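Local coordinates for protein oxidase/hydroxylase (PDB 4XCB) that probably acts as a 2-oxoglutarate-dependent oxygenase of the double-stranded beta-helix fold and here binds nickel, 2-oxoglutarate and hygromycin B, at residues F20-G25 and S197-L202; V81-L86 and D131-C136; C157-S162 and P188-V193. One frame throughout, in Å; residues are numbered along the deposited sequence.

Interaction 1 closes the longest of the three loops, and interactions 2 and 3 follow one another inside it. Interaction 1 adds the outer strand 20-23 to the six-stranded antiparallel sheet. Interaction 3 adds the outer strand 190-193 to the four-stranded sheet. Interaction 2 fixes the end of helix 72-82 to strand 133-135. The centre of interaction 1 lies about 19 Å from that of interaction 2 and about 17 Å from that of interaction 3. Leu202 packs on Val81, and Phe20 packs on Tyr158 and Val193. Interaction 1 therefore sits between helix 72-82 and the four-stranded sheet, packing on both. The centres of interactions 2 and 3 are about 24 Å apart, but both contacts reach the fourth subunit.

Interaction 1: F20-G25 and S197-L202; sequences FLVIPG and SGDVLL
Strand 20-23 forms an outer edge of the six-stranded sheet of this double-stranded beta helix, antiparallel to strand 200-204. The side chains alternate between the two faces of the sheet. Leu21, Ile23, Val200 and Leu202 share one face, and Val22 and Leu201 share the other. Leu201 does most of the side-chain touching. Its CG is anti to the backbone N, which brings the branched end closer to strand 20-23. CD2 of Leu201 meets CB of Phe20 at 3.8 Å and also lies near ring atom CD2 of Phe20, approaching the ring obliquely. CG of Leu201 meets CG2 of Val22 at 4.1 Å, again in an oblique crossing. The Phe20 ring is held in the crowded position between backbone N and carbonyl carbon (chi1 70°). The side chain of Leu201 also lies about 4 Å from that of Tyr144, which binds 2-oxoglutarate.

Across the other face, the pairs Leu21-Leu202 and Ile23-Val200 stand side by side and touch only loosely, CB of Ile23 lying 4.4 Å from CB of Val200. This face is covered by helices 9-18 and 72-82, through Phe15 on Leu21 and Leu202, and Val78 on Leu202.

These two pairs are the hydrogen-bonded ones. The bond from Ile23 N to Val200 O is short, 2.7 Å, and almost straight at 176°. Its return partner runs from Val200 N to Ile23 O at 2.9 Å. Beyond the strands Asp199 continues the pairing with its side chain. Its OD2 accepts from Arg196 N, while Gly25 N comes from above the carboxylate plane to bond Asp199 OD1 at 2.8 Å.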
loop_
_atom_site.group_PDB
_atom_site.type_symbol
_atom_site.label_atom_id
_atom_site.label_comp_id
_atom_site.label_asym_id
_atom_site.label_seq_id
_atom_site.Cartn_x
_atom_site.Cartn_y
_atom_site.Cartn_z
ATOM N N PHE A 20 -9.326 -5.249 -15.855
ATOM C CA PHE A 20 -10.531 -5.143 -16.658
ATOM C C PHE A 20 -11.324 -6.423 -16.551
ATOM O O PHE A 20 -10.874 -7.398 -15.949
ATOM C CB PHE A 20 -10.203 -4.816 -18.122
ATOM C CG PHE A 20 -9.555 -5.935 -18.873
ATOM C CD1 PHE A 20 -8.211 -6.229 -18.695
ATOM C CD2 PHE A 20 -10.282 -6.670 -19.784
ATOM C CE1 PHE A 20 -7.612 -7.255 -19.416
ATOM C CE2 PHE A 20 -9.688 -7.697 -20.501
ATOM C CZ PHE A 20 -8.354 -7.988 -20.311
ATOM N N LEU A 21 -12.531 -6.395 -17.089
ATOM C CA LEU A 21 -13.392 -7.558 -17.069
ATOM C C LEU A 21 -14.305 -7.504 -18.276
ATOM O O LEU A 21 -14.985 -6.500 -18.517
ATOM C CB LEU A 21 -14.190 -7.643 -15.769
ATOM C CG LEU A 21 -15.113 -8.853 -15.747
ATOM C CD1 LEU A 21 -14.295 -10.155 -15.544
ATOM C CD2 LEU A 21 -16.199 -8.685 -14.691
ATOM N N VAL A 22 -14.287 -8.571 -19.070
ATOM C CA VAL A 22 -15.199 -8.673 -20.193
ATOM C C VAL A 22 -16.436 -9.411 -19.728
ATOM O O VAL A 22 -16.351 -10.549 -19.240
ATOM C CB VAL A 22 -14.575 -9.393 -21.395
ATOM C CG1 VAL A 22 -15.656 -9.763 -22.392
ATOM C CG2 VAL A 22 -13.516 -8.514 -22.049
ATOM N N ILE A 23 -17.580 -8.739 -19.837
ATOM C CA ILE A 23 -18.849 -9.329 -19.449
ATOM C C ILE A 23 -19.604 -9.610 -20.732
ATOM O O ILE A 23 -20.031 -8.686 -21.416
ATOM C CB ILE A 23 -19.655 -8.410 -18.515
ATOM C CG1 ILE A 23 -18.771 -7.894 -17.376
ATOM C CG2 ILE A 23 -20.855 -9.155 -17.958
ATOM C CD1 ILE A 23 -19.520 -7.047 -16.351
ATOM N N PRO A 24 -19.729 -10.892 -21.097
ATOM C CA PRO A 24 -20.302 -11.215 -22.401
ATOM C C PRO A 24 -21.825 -11.087 -22.473
ATOM O O PRO A 24 -22.535 -11.377 -21.505
ATOM C CB PRO A 24 -19.878 -12.674 -22.607
ATOM C CG PRO A 24 -19.813 -13.221 -21.234
ATOM C CD PRO A 24 -19.286 -12.102 -20.374
ATOM N N GLY A 25 -22.305 -10.657 -23.635
ATOM C CA GLY A 25 -23.720 -10.686 -23.945
ATOM C C GLY A 25 -24.636 -9.885 -23.042
ATOM O O GLY A 25 -25.766 -10.289 -22.805
ATOM N N SER A 197 -20.412 -8.033 -30.325
ATOM C CA SER A 197 -21.403 -6.975 -30.213
ATOM C C SER A 197 -22.335 -7.284 -29.040
ATOM O O SER A 197 -22.877 -8.386 -28.949
ATOM C CB SER A 197 -22.173 -6.843 -31.540
ATOM O OG SER A 197 -23.151 -5.829 -31.463
ATOM N N GLY A 198 -22.488 -6.328 -28.123
ATOM C CA GLY A 198 -23.324 -6.537 -26.952
ATOM C C GLY A 198 -22.559 -6.868 -25.682
ATOM O O GLY A 198 -23.129 -6.879 -24.580
ATOM N N ASP A 199 -21.269 -7.152 -25.830
ATOM C CA ASP A 199 -20.389 -7.344 -24.681
ATOM C C ASP A 199 -20.065 -6.015 -24.011
ATOM O O ASP A 199 -20.038 -4.971 -24.666
ATOM C CB ASP A 199 -19.064 -7.994 -25.087
ATOM C CG ASP A 199 -19.209 -9.424 -25.574
ATOM O OD1 ASP A 199 -20.291 -10.034 -25.414
ATOM O OD2 ASP A 199 -18.195 -9.948 -26.097
ATOM N N VAL A 200 -19.776 -6.074 -22.718
ATOM C CA VAL A 200 -19.301 -4.915 -21.962
ATOM C C VAL A 200 -17.867 -5.187 -21.496
ATOM O O VAL A 200 -17.600 -6.234 -20.919
ATOM C CB VAL A 200 -20.189 -4.642 -20.749
ATOM C CG1 VAL A 200 -19.586 -3.554 -19.874
ATOM C CG2 VAL A 200 -21.600 -4.230 -21.202
ATOM N N LEU A 201 -16.957 -4.248 -21.748
ATOM C CA LEU A 201 -15.638 -4.301 -21.129
ATOM C C LEU A 201 -15.621 -3.250 -20.007
ATOM O O LEU A 201 -15.722 -2.044 -20.258
ATOM C CB LEU A 201 -14.524 -4.072 -22.171
ATOM C CG LEU A 201 -13.069 -4.455 -21.846
ATOM C CD1 LEU A 201 -12.252 -4.512 -23.128
ATOM C CD2 LEU A 201 -12.424 -3.452 -20.861
ATOM N N LEU A 202 -15.530 -3.742 -18.773
ATOM C CA LEU A 202 -15.414 -2.909 -17.576
ATOM C C LEU A 202 -13.925 -2.660 -17.354
ATOM O O LEU A 202 -13.166 -3.612 -17.229
ATOM C CB LEU A 202 -16.029 -3.620 -16.375
ATOM C CG LEU A 202 -16.152 -2.892 -15.037
ATOM C CD1 LEU A 202 -17.259 -1.862 -15.120
ATOM C CD2 LEU A 202 -16.454 -3.873 -13.922
#

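Interaction 2: V81-L86 and D131-C136; sequences VVNQPL and DGKLYC
The tight part of this contact is built on Asn83, whose CB points toward strand 133-135. Its amide donates from ND2 to Leu134 O at 2.7 Å. The acceptor lies in the amide plane and the donor in the carbonyl plane, so the bond fixes the rotation of the amide. CE1 of Tyr135 rests 3.6 Å from CB of Asn83, and Asn83 O lies at the edge of the ring, near its plane. Cys136 N donates to Val81 O at 2.8 Å. Asn83 is the first residue to leave the helical conformation after helix 72-82, with positive phi (53°). The contact thus joins the C-terminal end of that helix to the second strand of the hairpin 128-135. The Gln84 amide stands nearly upright to the Tyr135 ring (81° between planes), with NE2 donating to Asn83 O and to Arg121 O of the second subunit. The looser side holds partly exposed Lys133 and a water. The lysine chain crosses Asn83 at about a right angle, CD 3.7 Å from Asn83 OD1, and reaches Gln118 O of the second subunit. Asn83 OD1 turns to Arg117 there. The water accepts from Leu134 N at 2.8 Å and only weakly from Asn83 ND2.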
loop_
_atom_site.group_PDB
_atom_site.type_symbol
_atom_site.label_atom_id
_atom_site.label_comp_id
_atom_site.label_asym_id
_atom_site.label_seq_id
_atom_site.Cartn_x
_atom_site.Cartn_y
_atom_site.Cartn_z
ATOM N N VAL A 81 -16.711 -2.051 -8.332
ATOM C CA VAL A 81 -15.283 -1.770 -8.480
ATOM C C VAL A 81 -14.922 -0.344 -8.048
ATOM O O VAL A 81 -13.762 -0.050 -7.792
ATOM C CB VAL A 81 -14.789 -2.029 -9.930
ATOM C CG1 VAL A 81 -14.954 -3.515 -10.287
ATOM C CG2 VAL A 81 -15.497 -1.129 -10.947
ATOM N N VAL A 82 -15.909 0.539 -7.973
ATOM C CA VAL A 82 -15.670 1.895 -7.442
ATOM C C VAL A 82 -15.962 1.990 -5.945
ATOM O O VAL A 82 -15.163 2.531 -5.178
ATOM C CB VAL A 82 -16.514 2.939 -8.185
ATOM C CG1 VAL A 82 -16.232 4.342 -7.660
ATOM C CG2 VAL A 82 -16.218 2.892 -9.669
ATOM N N ASN A 83 -17.106 1.457 -5.530
ATOM C CA ASN A 83 -17.503 1.416 -4.121
ATOM C C ASN A 83 -17.446 2.794 -3.435
ATOM O O ASN A 83 -16.966 2.948 -2.302
ATOM C CB ASN A 83 -16.653 0.389 -3.372
ATOM C CG ASN A 83 -17.114 -1.033 -3.635
ATOM O OD1 ASN A 83 -18.254 -1.386 -3.315
ATOM N ND2 ASN A 83 -16.240 -1.856 -4.227
ATOM N N GLN A 84 -17.934 3.793 -4.165
ATOM C CA GLN A 84 -18.116 5.165 -3.670
ATOM C C GLN A 84 -19.467 5.662 -4.164
ATOM O O GLN A 84 -19.981 5.136 -5.155
ATOM C CB GLN A 84 -17.025 6.103 -4.188
ATOM C CG GLN A 84 -15.625 5.689 -3.838
ATOM C CD GLN A 84 -15.251 6.085 -2.423
ATOM O OE1 GLN A 84 -14.930 7.231 -2.149
ATOM N NE2 GLN A 84 -15.262 5.119 -1.530
ATOM N N PRO A 85 -20.033 6.685 -3.494
ATOM C CA PRO A 85 -21.156 7.391 -4.113
ATOM C C PRO A 85 -20.742 7.812 -5.516
ATOM O O PRO A 85 -19.669 8.372 -5.694
ATOM C CB PRO A 85 -21.387 8.599 -3.189
ATOM C CG PRO A 85 -20.784 8.200 -1.878
ATOM C CD PRO A 85 -19.614 7.303 -2.225
ATOM N N LEU A 86 -21.584 7.505 -6.493
ATOM C CA LEU A 86 -21.223 7.524 -7.901
ATOM C C LEU A 86 -21.680 8.759 -8.658
ATOM O O LEU A 86 -22.762 9.301 -8.404
ATOM C CB LEU A 86 -21.828 6.300 -8.573
ATOM C CG LEU A 86 -21.053 5.457 -9.574
ATOM C CD1 LEU A 86 -19.588 5.260 -9.186
ATOM C CD2 LEU A 86 -21.781 4.129 -9.663
ATOM N N ASP A 131 -10.692 -4.237 3.042
ATOM C CA ASP A 131 -11.734 -5.018 3.696
ATOM C C ASP A 131 -12.739 -5.611 2.717
ATOM O O ASP A 131 -13.943 -5.426 2.875
ATOM C CB ASP A 131 -12.465 -4.165 4.728
ATOM C CG ASP A 131 -11.634 -3.907 5.961
ATOM O OD1 ASP A 131 -10.449 -4.290 5.983
ATOM O OD2 ASP A 131 -12.190 -3.305 6.904
ATOM N N GLY A 132 -12.242 -6.299 1.699
ATOM C CA GLY A 132 -13.119 -7.032 0.807
ATOM C C GLY A 132 -13.649 -6.252 -0.378
ATOM O O GLY A 132 -14.420 -6.773 -1.195
ATOM N N LYS A 133 -13.228 -4.999 -0.502
ATOM C CA LYS A 133 -13.770 -4.161 -1.563
ATOM C C LYS A 133 -12.686 -3.479 -2.372
ATOM O O LYS A 133 -11.715 -2.967 -1.812
ATOM C CB LYS A 133 -14.700 -3.100 -0.962
ATOM C CG LYS A 133 -15.981 -3.683 -0.379
ATOM C CD LYS A 133 -16.971 -2.582 -0.051
ATOM C CE LYS A 133 -18.288 -3.141 0.467
ATOM N NZ LYS A 133 -18.109 -3.901 1.734
ATOM N N LEU A 134 -12.862 -3.464 -3.687
ATOM C CA LEU A 134 -12.060 -2.616 -4.569
ATOM C C LEU A 134 -12.545 -1.181 -4.543
ATOM O O LEU A 134 -13.746 -0.919 -4.495
ATOM C CB LEU A 134 -12.106 -3.113 -6.000
ATOM C CG LEU A 134 -11.355 -4.424 -6.221
ATOM C CD1 LEU A 134 -11.907 -5.060 -7.473
ATOM C CD2 LEU A 134 -9.868 -4.173 -6.356
ATOM N N TYR A 135 -11.590 -0.259 -4.579
ATOM C CA TYR A 135 -11.881 1.159 -4.667
ATOM C C TYR A 135 -11.107 1.760 -5.846
ATOM O O TYR A 135 -9.969 2.179 -5.693
ATOM C CB TYR A 135 -11.522 1.863 -3.352
ATOM C CG TYR A 135 -12.361 1.413 -2.183
ATOM C CD1 TYR A 135 -13.612 1.977 -1.946
ATOM C CD2 TYR A 135 -11.912 0.430 -1.319
ATOM C CE1 TYR A 135 -14.392 1.586 -0.864
ATOM C CE2 TYR A 135 -12.685 0.025 -0.227
ATOM C CZ TYR A 135 -13.927 0.603 -0.013
ATOM O OH TYR A 135 -14.722 0.209 1.044
ATOM N N CYS A 136 -11.718 1.764 -7.030
ATOM C CA CYS A 136 -11.096 2.365 -8.211
ATOM C C CYS A 136 -11.827 3.640 -8.559
ATOM O O CYS A 136 -13.024 3.611 -8.811
ATOM C CB CYS A 136 -11.128 1.418 -9.410
ATOM S SG CYS A 136 -10.475 -0.221 -9.048
HETATM O O HOH W 1 -15.037 -4.916 -4.800
#

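Interaction 3: C157-S162 and P188-V193; sequences CYVQGS and PTLSDV
Tyr158 sets its ring against Ser191 and Val193 of the neighbouring strand. CE1 of Tyr158 meets CG2 of Val193 at 3.5 Å, the two side chains crossing at about a right angle, and the hydroxyl end of the ring lies beside CB of Ser191. The ring gets there with CG in the crowded position between backbone N and carbonyl carbon (chi1 65°). On the opposite face of the sheet, CD1 of Leu190 packs between CB of Cys157 and CG2 of Val159, 4.0 Å from each. Strand 190-193 is an outer strand of the four-stranded antiparallel sheet of the double-stranded beta helix, paired with strand 156-159. Tyr158 and Ser191 bond both ways, with Ser191 N to Tyr158 O at 2.9 Å and nearly straight. Gln160 N then donates to Thr189 O. The strand ends in a type II turn, where Val159 O accepts from both Ser162 N and Ser162 OG. Water joins the segments at both ends. One bridges Gln160 O to Thr189 OG1. The other lies in the plane of the Tyr158 ring, 2.9 Å from its OH, and donates to Asp192 O. Asp192 OD1 makes a salt bridge to Arg212. The Tyr158 side chain lies about 4 Å from that of the metal ligand His209. Its apolar carbons pack while water binds its hydroxyl, consistent with a second-shell role beside that histidine.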
loop_
_atom_site.group_PDB
_atom_site.type_symbol
_atom_site.label_atom_id
_atom_site.label_comp_id
_atom_site.label_asym_id
_atom_site.label_seq_id
_atom_site.Cartn_x
_atom_site.Cartn_y
_atom_site.Cartn_z
ATOM N N CYS A 157 -6.190 -3.725 -26.735
ATOM C CA CYS A 157 -4.993 -4.351 -26.194
ATOM C C CYS A 157 -4.539 -3.624 -24.941
ATOM O O CYS A 157 -4.866 -2.456 -24.727
ATOM C CB CYS A 157 -3.861 -4.400 -27.234
ATOM S SG CYS A 157 -3.366 -2.859 -27.984
ATOM N N TYR A 158 -3.770 -4.325 -24.124
ATOM C CA TYR A 158 -3.360 -3.796 -22.835
ATOM C C TYR A 158 -2.011 -4.371 -22.422
ATOM O O TYR A 158 -1.626 -5.479 -22.835
ATOM C CB TYR A 158 -4.407 -4.121 -21.761
ATOM C CG TYR A 158 -4.521 -5.601 -21.521
ATOM C CD1 TYR A 158 -5.236 -6.411 -22.404
ATOM C CD2 TYR A 158 -3.859 -6.213 -20.462
ATOM C CE1 TYR A 158 -5.315 -7.770 -22.220
ATOM C CE2 TYR A 158 -3.940 -7.580 -20.266
ATOM C CZ TYR A 158 -4.669 -8.352 -21.155
ATOM O OH TYR A 158 -4.761 -9.710 -20.985
ATOM N N VAL A 159 -1.296 -3.623 -21.598
ATOM C CA VAL A 159 -0.047 -4.127 -21.040
ATOM C C VAL A 159 -0.345 -4.844 -19.731
ATOM O O VAL A 159 -0.877 -4.244 -18.800
ATOM C CB VAL A 159 0.959 -2.988 -20.853
ATOM C CG1 VAL A 159 2.239 -3.477 -20.136
ATOM C CG2 VAL A 159 1.245 -2.325 -22.203
ATOM N N GLN A 160 -0.001 -6.130 -19.650
ATOM C CA GLN A 160 -0.323 -6.954 -18.493
ATOM C C GLN A 160 0.135 -6.320 -17.180
ATOM O O GLN A 160 1.296 -5.922 -17.058
ATOM C CB GLN A 160 0.319 -8.327 -18.656
ATOM C CG GLN A 160 -0.095 -9.322 -17.624
ATOM C CD GLN A 160 0.721 -10.603 -17.676
ATOM O OE1 GLN A 160 0.895 -11.281 -16.666
ATOM N NE2 GLN A 160 1.224 -10.941 -18.860
ATOM N N GLY A 161 -0.769 -6.226 -16.210
ATOM C CA GLY A 161 -0.435 -5.712 -14.894
ATOM C C GLY A 161 -0.073 -4.234 -14.826
ATOM O O GLY A 161 0.384 -3.749 -13.775
ATOM N N SER A 162 -0.298 -3.500 -15.914
ATOM C CA SER A 162 0.106 -2.099 -15.960
ATOM C C SER A 162 -0.724 -1.228 -15.033
ATOM O O SER A 162 -0.333 -0.104 -14.739
ATOM C CB SER A 162 0.016 -1.558 -17.381
ATOM O OG SER A 162 -1.231 -1.879 -17.949
ATOM N N PRO A 188 6.380 -7.680 -25.116
ATOM C CA PRO A 188 6.274 -9.041 -24.573
ATOM C C PRO A 188 5.039 -9.283 -23.725
ATOM O O PRO A 188 4.538 -10.404 -23.683
ATOM C CB PRO A 188 7.535 -9.175 -23.710
ATOM C CG PRO A 188 8.498 -8.222 -24.310
ATOM C CD PRO A 188 7.679 -7.065 -24.800
ATOM N N THR A 189 4.560 -8.236 -23.056
ATOM C CA THR A 189 3.389 -8.356 -22.194
ATOM C C THR A 189 2.168 -7.606 -22.727
ATOM O O THR A 189 1.194 -7.390 -22.001
ATOM C CB THR A 189 3.695 -7.848 -20.783
ATOM O OG1 THR A 189 4.021 -6.456 -20.832
ATOM C CG2 THR A 189 4.866 -8.626 -20.185
ATOM N N LEU A 190 2.213 -7.210 -23.991
ATOM C CA LEU A 190 1.036 -6.629 -24.634
ATOM C C LEU A 190 0.111 -7.739 -25.139
ATOM O O LEU A 190 0.519 -8.592 -25.937
ATOM C CB LEU A 190 1.443 -5.714 -25.773
ATOM C CG LEU A 190 0.318 -4.927 -26.441
ATOM C CD1 LEU A 190 -0.292 -3.939 -25.472
ATOM C CD2 LEU A 190 0.863 -4.225 -27.664
ATOM N N SER A 191 -1.133 -7.724 -24.674
ATOM C CA SER A 191 -2.104 -8.760 -24.988
ATOM C C SER A 191 -3.340 -8.162 -25.634
ATOM O O SER A 191 -3.639 -6.987 -25.437
ATOM C CB SER A 191 -2.497 -9.536 -23.734
ATOM O OG SER A 191 -1.380 -10.230 -23.202
ATOM N N ASP A 192 -4.050 -8.991 -26.389
ATOM C CA ASP A 192 -5.252 -8.573 -27.099
ATOM C C ASP A 192 -6.503 -9.148 -26.461
ATOM O O ASP A 192 -6.472 -10.230 -25.854
ATOM C CB ASP A 192 -5.187 -9.013 -28.559
ATOM C CG ASP A 192 -4.066 -8.352 -29.313
ATOM O OD1 ASP A 192 -4.240 -7.181 -29.693
ATOM O OD2 ASP A 192 -3.020 -9.004 -29.541
ATOM N N VAL A 193 -7.606 -8.424 -26.630
ATOM C CA VAL A 193 -8.902 -8.834 -26.102
ATOM C C VAL A 193 -9.930 -8.803 -27.213
ATOM O O VAL A 193 -10.085 -7.783 -27.885
ATOM C CB VAL A 193 -9.385 -7.911 -24.965
ATOM C CG1 VAL A 193 -10.775 -8.331 -24.497
ATOM C CG2 VAL A 193 -8.404 -7.918 -23.812
HETATM O O HOH W 2 -6.155 -11.008 -23.170
HETATM O O HOH W 3 3.659 -5.978 -18.182
#